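Local coordinates for protein O-methyltransferase (Coxiella burnetii, PDB 3TR6) that probably transfers a methyl group from S-adenosylmethionine to a hydroxyl oxygen of an acceptor, at residues Q199-L211 and G215-S225. Residues are numbered along the deposited sequence; the frame is centred on the assembly and turned at random.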
loop_
_atom_site.group_PDB
_atom_site.type_symbol
_atom_site.label_atom_id
_atom_site.label_comp_id
_atom_site.label_asym_id
_atom_site.label_seq_id
_atom_site.Cartn_x
_atom_site.Cartn_y
_atom_site.Cartn_z
ATOM N N GLN A 199 8.684 -4.095 -16.781
ATOM C CA GLN A 199 10.120 -3.831 -16.800
ATOM C C GLN A 199 10.395 -2.348 -17.017
ATOM O O GLN A 199 11.317 -1.785 -16.428
ATOM C CB GLN A 199 10.814 -4.657 -17.884
ATOM C CG GLN A 199 10.873 -6.147 -17.585
ATOM C CD GLN A 199 11.782 -6.481 -16.404
ATOM O OE1 GLN A 199 12.577 -5.648 -15.959
ATOM N NE2 GLN A 199 11.667 -7.709 -15.894
ATOM N N LYS A 200 9.590 -1.723 -17.865
ATOM C CA LYS A 200 9.713 -0.297 -18.139
ATOM C C LYS A 200 9.532 0.530 -16.862
ATOM O O LYS A 200 10.338 1.417 -16.570
ATOM C CB LYS A 200 8.702 0.125 -19.208
ATOM C CG LYS A 200 8.767 1.588 -19.604
ATOM C CD LYS A 200 7.693 2.400 -18.902
ATOM C CE LYS A 200 7.533 3.768 -19.547
ATOM N NZ LYS A 200 7.142 3.664 -20.982
ATOM N N VAL A 201 8.481 0.227 -16.105
ATOM C CA VAL A 201 8.198 0.932 -14.859
ATOM C C VAL A 201 9.266 0.670 -13.799
ATOM O O VAL A 201 9.691 1.582 -13.094
ATOM C CB VAL A 201 6.811 0.560 -14.298
ATOM C CG1 VAL A 201 6.671 1.039 -12.861
ATOM C CG2 VAL A 201 5.711 1.140 -15.167
ATOM N N TYR A 202 9.693 -0.583 -13.694
ATOM C CA TYR A 202 10.734 -0.972 -12.750
ATOM C C TYR A 202 12.040 -0.208 -12.998
ATOM O O TYR A 202 12.797 0.074 -12.066
ATOM C CB TYR A 202 10.973 -2.484 -12.830
ATOM C CG TYR A 202 12.099 -2.983 -11.958
ATOM C CD1 TYR A 202 12.053 -2.832 -10.580
ATOM C CD2 TYR A 202 13.206 -3.614 -12.514
ATOM C CE1 TYR A 202 13.080 -3.286 -9.778
ATOM C CE2 TYR A 202 14.238 -4.073 -11.722
ATOM C CZ TYR A 202 14.170 -3.908 -10.354
ATOM O OH TYR A 202 15.193 -4.366 -9.557
ATOM N N LYS A 203 12.290 0.131 -14.260
ATOM C CA LYS A 203 13.512 0.831 -14.644
ATOM C C LYS A 203 13.320 2.344 -14.691
ATOM O O LYS A 203 14.291 3.099 -14.726
ATOM C CB LYS A 203 14.018 0.323 -16.000
ATOM C CG LYS A 203 14.714 -1.026 -15.938
ATOM C CD LYS A 203 15.869 -0.976 -14.945
ATOM C CE LYS A 203 16.604 -2.304 -14.862
ATOM N NZ LYS A 203 17.699 -2.261 -13.851
ATOM N N ASP A 204 12.064 2.780 -14.695
ATOM C CA ASP A 204 11.740 4.199 -14.818
ATOM C C ASP A 204 12.229 5.007 -13.614
ATOM O O ASP A 204 11.782 4.799 -12.487
ATOM C CB ASP A 204 10.234 4.379 -15.020
ATOM C CG ASP A 204 9.853 5.808 -15.338
ATOM O OD1 ASP A 204 10.763 6.653 -15.455
ATOM O OD2 ASP A 204 8.645 6.088 -15.484
ATOM N N GLU A 205 13.149 5.935 -13.864
ATOM C CA GLU A 205 13.740 6.738 -12.799
ATOM C C GLU A 205 12.972 8.025 -12.525
ATOM O O GLU A 205 13.410 8.859 -11.735
ATOM C CB GLU A 205 15.205 7.049 -13.112
ATOM C CG GLU A 205 16.163 5.942 -12.700
ATOM C CD GLU A 205 17.551 6.128 -13.276
ATOM O OE1 GLU A 205 17.723 7.027 -14.127
ATOM O OE2 GLU A 205 18.470 5.376 -12.884
ATOM N N ARG A 206 11.824 8.178 -13.174
ATOM C CA ARG A 206 10.966 9.333 -12.956
ATOM C C ARG A 206 10.025 9.094 -11.781
ATOM O O ARG A 206 9.334 10.009 -11.324
ATOM C CB ARG A 206 10.149 9.615 -14.212
ATOM C CG ARG A 206 10.987 9.875 -15.443
ATOM C CD ARG A 206 10.123 9.985 -16.675
ATOM N NE ARG A 206 9.542 8.699 -17.044
ATOM C CZ ARG A 206 8.766 8.508 -18.101
ATOM N NH1 ARG A 206 8.476 9.525 -18.901
ATOM N NH2 ARG A 206 8.279 7.302 -18.359
ATOM N N VAL A 207 10.006 7.856 -11.294
ATOM C CA VAL A 207 9.075 7.457 -10.247
ATOM C C VAL A 207 9.733 6.602 -9.173
ATOM O O VAL A 207 10.791 6.016 -9.389
ATOM C CB VAL A 207 7.896 6.647 -10.826
ATOM C CG1 VAL A 207 7.114 7.472 -11.823
ATOM C CG2 VAL A 207 8.407 5.364 -11.475
ATOM N N ASP A 208 9.096 6.555 -8.008
ATOM C CA ASP A 208 9.360 5.522 -7.015
ATOM C C ASP A 208 8.162 4.589 -7.064
ATOM O O ASP A 208 7.023 5.044 -7.158
ATOM C CB ASP A 208 9.509 6.121 -5.615
ATOM C CG ASP A 208 10.802 6.901 -5.446
ATOM O OD1 ASP A 208 11.853 6.424 -5.925
ATOM O OD2 ASP A 208 10.763 7.997 -4.846
HETATM N N MSE A 209 8.404 3.286 -7.015
HETATM C CA MSE A 209 7.311 2.345 -7.228
HETATM C C MSE A 209 7.296 1.141 -6.296
HETATM O O MSE A 209 8.212 0.925 -5.501
HETATM C CB MSE A 209 7.265 1.897 -8.696
HETATM C CG MSE A 209 8.548 1.257 -9.212
HETATM SE SE MSE A 209 8.682 -0.644 -8.783
HETATM C CE MSE A 209 7.247 -1.333 -9.912
ATOM N N ILE A 210 6.223 0.370 -6.404
ATOM C CA ILE A 210 6.044 -0.841 -5.626
ATOM C C ILE A 210 4.950 -1.640 -6.318
ATOM O O ILE A 210 4.053 -1.062 -6.933
ATOM C CB ILE A 210 5.633 -0.516 -4.180
ATOM C CG1 ILE A 210 5.814 -1.732 -3.268
ATOM C CG2 ILE A 210 4.199 -0.022 -4.130
ATOM C CD1 ILE A 210 7.255 -2.065 -2.972
ATOM N N LEU A 211 5.031 -2.964 -6.244
ATOM C CA LEU A 211 3.990 -3.811 -6.815
ATOM C C LEU A 211 3.292 -4.607 -5.715
ATOM O O LEU A 211 3.864 -5.538 -5.144
ATOM C CB LEU A 211 4.575 -4.747 -7.873
ATOM C CG LEU A 211 3.600 -5.363 -8.881
ATOM C CD1 LEU A 211 4.367 -5.991 -10.035
ATOM C CD2 LEU A 211 2.676 -6.383 -8.226
ATOM N N GLY A 215 -5.616 -7.741 -5.305
ATOM C CA GLY A 215 -6.350 -7.811 -6.557
ATOM C C GLY A 215 -5.509 -8.570 -7.566
ATOM O O GLY A 215 -4.817 -9.521 -7.207
ATOM N N ASP A 216 -5.546 -8.153 -8.827
ATOM C CA ASP A 216 -4.709 -8.785 -9.846
ATOM C C ASP A 216 -3.326 -8.129 -9.920
ATOM O O ASP A 216 -2.682 -8.109 -10.973
ATOM C CB ASP A 216 -5.392 -8.747 -11.213
ATOM C CG ASP A 216 -4.696 -9.628 -12.235
ATOM O OD1 ASP A 216 -4.264 -10.740 -11.865
ATOM O OD2 ASP A 216 -4.575 -9.206 -13.404
ATOM N N GLY A 217 -2.868 -7.603 -8.791
ATOM C CA GLY A 217 -1.603 -6.900 -8.751
ATOM C C GLY A 217 -1.829 -5.417 -8.959
ATOM O O GLY A 217 -2.497 -5.003 -9.909
ATOM N N LEU A 218 -1.278 -4.615 -8.058
ATOM C CA LEU A 218 -1.438 -3.177 -8.138
ATOM C C LEU A 218 -0.083 -2.478 -8.060
ATOM O O LEU A 218 0.543 -2.435 -7.001
ATOM C CB LEU A 218 -2.363 -2.682 -7.027
ATOM C CG LEU A 218 -2.696 -1.189 -7.110
ATOM C CD1 LEU A 218 -3.571 -0.890 -8.327
ATOM C CD2 LEU A 218 -3.366 -0.733 -5.832
ATOM N N THR A 219 0.374 -1.948 -9.189
ATOM C CA THR A 219 1.610 -1.176 -9.209
ATOM C C THR A 219 1.332 0.263 -8.808
ATOM O O THR A 219 0.409 0.892 -9.324
ATOM C CB THR A 219 2.282 -1.196 -10.593
ATOM O OG1 THR A 219 2.697 -2.528 -10.894
ATOM C CG2 THR A 219 3.505 -0.287 -10.617
ATOM N N LEU A 220 2.122 0.773 -7.872
ATOM C CA LEU A 220 2.034 2.173 -7.486
ATOM C C LEU A 220 3.308 2.887 -7.912
ATOM O O LEU A 220 4.408 2.422 -7.630
ATOM C CB LEU A 220 1.835 2.310 -5.981
ATOM C CG LEU A 220 0.674 1.507 -5.403
ATOM C CD1 LEU A 220 0.608 1.662 -3.890
ATOM C CD2 LEU A 220 -0.641 1.914 -6.049
ATOM N N ALA A 221 3.152 4.009 -8.605
ATOM C CA ALA A 221 4.290 4.797 -9.060
ATOM C C ALA A 221 4.125 6.260 -8.656
ATOM O O ALA A 221 3.257 6.964 -9.171
ATOM C CB ALA A 221 4.457 4.670 -10.563
ATOM N N ARG A 222 4.959 6.705 -7.720
ATOM C CA ARG A 222 4.951 8.092 -7.278
ATOM C C ARG A 222 5.881 8.948 -8.137
ATOM O O ARG A 222 7.067 8.646 -8.272
ATOM C CB ARG A 222 5.364 8.179 -5.809
ATOM C CG ARG A 222 5.379 9.586 -5.249
ATOM C CD ARG A 222 5.976 9.618 -3.852
ATOM N NE ARG A 222 6.012 10.978 -3.329
ATOM C CZ ARG A 222 7.013 11.827 -3.530
ATOM N NH1 ARG A 222 8.070 11.451 -4.239
ATOM N NH2 ARG A 222 6.957 13.049 -3.020
ATOM N N LYS A 223 5.337 10.014 -8.713
ATOM C CA LYS A 223 6.116 10.927 -9.540
ATOM C C LYS A 223 7.122 11.711 -8.691
ATOM O O LYS A 223 6.737 12.496 -7.823
ATOM C CB LYS A 223 5.184 11.887 -10.287
ATOM C CG LYS A 223 5.885 12.772 -11.303
ATOM C CD LYS A 223 4.901 13.690 -12.011
ATOM C CE LYS A 223 5.597 14.548 -13.058
ATOM N NZ LYS A 223 4.665 15.526 -13.684
ATOM N N LYS A 224 8.409 11.488 -8.951
ATOM C CA LYS A 224 9.480 12.102 -8.169
ATOM C C LYS A 224 9.623 13.604 -8.391
ATOM O O LYS A 224 9.173 14.148 -9.406
ATOM C CB LYS A 224 10.821 11.409 -8.436
ATOM C CG LYS A 224 10.860 9.965 -7.995
ATOM C CD LYS A 224 12.270 9.506 -7.666
ATOM C CE LYS A 224 13.154 9.473 -8.897
ATOM N NZ LYS A 224 14.348 8.599 -8.689
ATOM N N SER A 225 10.269 14.262 -7.431
ATOM C CA SER A 225 10.531 15.702 -7.502
ATOM C C SER A 225 11.514 16.037 -8.629
ATOM O O SER A 225 12.363 15.218 -8.986
ATOM C CB SER A 225 11.085 16.205 -6.162
ATOM O OG SER A 225 10.382 15.630 -5.060
ATOM O OXT SER A 225 11.484 17.125 -9.213
#
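Asp208 and Arg222 form a hydrogen-bonded pair in the antiparallel beta hairpin of strands 207-212 and 218-223. This hairpin closes one side of the seven-stranded sheet of the Rossmann-like methyltransferase fold. Strand 218-223 also pairs with strand 168-173, leaving 207-212 outermost within the chain.

Asp208 and Arg222 exchange two backbone bonds, with Arg222 N at 2.7 Å from Asp208 O. Ile210 and Leu220 exchange two more. Lys224 N extends the ladder to Arg206 O at 2.9 Å.

Apolar side chains meet on both faces. Val207 CB meets Ala221 CB at 4.0 Å, and Val207 also packs on helix 153-163. From helix 189-203, Val201 reaches Thr219 tip to tip. The selenomethionine Met209 bends at chi2 and chi3, which brings CE to 3.9 Å from Thr219 CG2. On the other face, Ile210 and Leu220 lie side by side.

The Lys224 and Asp208 side chains cross at about a right angle. Lys224 CD lies 3.5 Å from Asp208 OD2, but NZ makes no salt bridge there. Where helix 189-203 leads into strand 207-212, Asp204 forms an Asx turn and a salt bridge with Arg206, which also pairs with Glu158. Arg206 N and NE approach Asp204 OD1 from opposite faces of the carboxylate plane, each at 2.9 Å.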